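Local coordinates for protein MIP07328p (PDB 6FKK) that probably acts as an axon guidance cue, its sema domain binding semaphorin receptors to deliver a chemorepellent signal between cells, at residues A253-S258 / E366-V371. Residues are numbered along the deposited sequence; the frame is centred on the assembly and turned at random.
With NAG (2-acetamido-2-deoxy-beta-D-glucopyranose), chain B.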
# COMPACT_ATOMS: atom_id res chain seq x y z
N ALA A 253 6.95 -1.99 -14.95
CA ALA A 253 8.37 -1.92 -14.67
C ALA A 253 8.65 -2.56 -13.33
O ALA A 253 7.78 -2.59 -12.45
CB ALA A 253 8.87 -0.47 -14.68
N ARG A 254 9.86 -3.08 -13.17
CA ARG A 254 10.25 -3.70 -11.91
C ARG A 254 10.59 -2.64 -10.88
O ARG A 254 11.16 -1.59 -11.20
CB ARG A 254 11.45 -4.63 -12.12
CG ARG A 254 11.89 -5.34 -10.85
CD ARG A 254 13.16 -6.13 -11.06
NE ARG A 254 13.58 -6.80 -9.83
CZ ARG A 254 14.70 -7.51 -9.71
NH1 ARG A 254 15.52 -7.65 -10.74
NH2 ARG A 254 14.99 -8.08 -8.55
N LEU A 255 10.23 -2.91 -9.63
CA LEU A 255 10.63 -2.07 -8.51
C LEU A 255 11.93 -2.61 -7.92
O LEU A 255 12.09 -3.82 -7.76
CB LEU A 255 9.54 -2.01 -7.45
CG LEU A 255 8.23 -1.34 -7.87
CD1 LEU A 255 7.21 -1.44 -6.75
CD2 LEU A 255 8.48 0.12 -8.23
N ASN A 256 12.85 -1.70 -7.60
CA ASN A 256 14.18 -2.06 -7.13
C ASN A 256 14.32 -1.60 -5.68
O ASN A 256 14.63 -0.44 -5.41
CB ASN A 256 15.25 -1.43 -8.02
CG ASN A 256 16.66 -1.89 -7.67
OD1 ASN A 256 16.95 -2.28 -6.54
ND2 ASN A 256 17.55 -1.83 -8.65
N CYS A 257 14.09 -2.53 -4.75
CA CYS A 257 14.31 -2.30 -3.33
C CYS A 257 15.44 -3.24 -2.90
O CYS A 257 15.20 -4.42 -2.61
CB CYS A 257 13.04 -2.55 -2.52
SG CYS A 257 13.20 -2.17 -0.76
N SER A 258 16.66 -2.72 -2.87
CA SER A 258 17.83 -3.55 -2.62
C SER A 258 18.89 -2.75 -1.88
O SER A 258 18.93 -1.52 -1.96
CB SER A 258 18.42 -4.10 -3.92
OG SER A 258 18.94 -3.05 -4.72
N GLU A 366 14.45 -0.87 -17.81
CA GLU A 366 15.02 -0.36 -16.58
C GLU A 366 14.05 -0.52 -15.42
O GLU A 366 12.83 -0.48 -15.59
CB GLU A 366 15.40 1.12 -16.73
CG GLU A 366 16.52 1.36 -17.73
CD GLU A 366 17.80 0.62 -17.37
OE1 GLU A 366 18.11 0.51 -16.16
OE2 GLU A 366 18.49 0.14 -18.29
N ALA A 367 14.61 -0.71 -14.23
CA ALA A 367 13.83 -0.81 -13.00
C ALA A 367 13.74 0.55 -12.32
O ALA A 367 14.53 1.46 -12.58
CB ALA A 367 14.45 -1.84 -12.06
N VAL A 368 12.75 0.68 -11.44
CA VAL A 368 12.53 1.93 -10.72
C VAL A 368 13.46 1.97 -9.51
O VAL A 368 13.42 1.07 -8.67
CB VAL A 368 11.06 2.06 -10.28
CG1 VAL A 368 10.86 3.36 -9.51
CG2 VAL A 368 10.14 2.00 -11.48
N PRO A 369 14.30 2.99 -9.39
CA PRO A 369 15.20 3.07 -8.24
C PRO A 369 14.51 3.65 -7.02
O PRO A 369 13.64 4.52 -7.12
CB PRO A 369 16.32 4.00 -8.73
CG PRO A 369 15.62 4.90 -9.69
CD PRO A 369 14.54 4.08 -10.36
N ALA A 370 14.90 3.15 -5.86
CA ALA A 370 14.35 3.64 -4.61
C ALA A 370 14.99 4.97 -4.23
O ALA A 370 16.11 5.29 -4.64
CB ALA A 370 14.56 2.63 -3.48
N VAL A 371 14.24 5.77 -3.46
CA VAL A 371 14.79 7.01 -2.93
C VAL A 371 15.97 6.69 -2.03
O VAL A 371 15.92 5.76 -1.21
CB VAL A 371 13.70 7.80 -2.19
CG1 VAL A 371 14.32 8.93 -1.38
CG2 VAL A 371 12.69 8.34 -3.17
C1 NAG B . 18.91 -2.24 -8.42
C2 NAG B . 19.61 -2.66 -9.70
C3 NAG B . 21.06 -3.08 -9.41
C4 NAG B . 21.78 -2.05 -8.55
C5 NAG B . 20.93 -1.64 -7.35
C6 NAG B . 21.53 -0.50 -6.56
C7 NAG B . 18.18 -3.57 -11.48
C8 NAG B . 17.51 -4.79 -12.02
N2 NAG B . 18.89 -3.73 -10.36
O3 NAG B . 21.71 -3.26 -10.66
O4 NAG B . 22.98 -2.60 -8.01
O5 NAG B . 19.64 -1.21 -7.79
O6 NAG B . 21.68 0.67 -7.35
O7 NAG B . 18.10 -2.48 -12.04
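A short parallel beta bridge in the sema-domain beta-propeller joins Leu-255 of strand 251-259 to Val-368, beside the N-glycosylation sequon Asn-256, Cys-257, Ser-258. Two backbone bonds hold it. Val-368 N gives a hydrogen bond to Arg-254 O at 2.8 Å, while Asn-256 N reaches Val-368 O at 3.0 Å by a bent path (N-H...O 138°). Both therefore converge on Val-368, and the N-H that Pro-369 lacks would have pointed away from strand 251-259.

On the face that carries Leu-255 and Val-368, these two side chains run alongside each other in the same direction, with Leu-255 CD2 3.8 Å from Val-368 CB. These branched aliphatic residues suit the buried side, where both also meet Phe-304 of strand 298-305. The small Ala-370 suits its place facing the first strand, its CB 3.6 Å from Asn-256 O.

The other face carries the sugar. The CG of Asn-256 stands anti to its backbone N (chi1 -174°), and ND2 is bonded covalently to C1 of the NAG. Ser-258, the third sequon residue, donates from OG to Asn-256 OD1 at 2.8 Å, in the carbonyl plane, and so steadies the amide that bears the glycan. Ala-367 CB lies 3.7 Å from NAG O7, and the extended Arg-254 brings NH1 to 3.7 Å from the acetamido methyl C8. That guanidinium is held by a salt bridge to Asp-268 and a cation-pi contact with Tyr-226; Tyr-266 also hydrogen-bonds the sugar.

The chemistry thus divides by face: apolar packing, aliphatic and aromatic, buries one side of the bridge, whereas on the other a hydrogen-bonded amide and flanking side chains are likely to limit how freely the first sugar can swing.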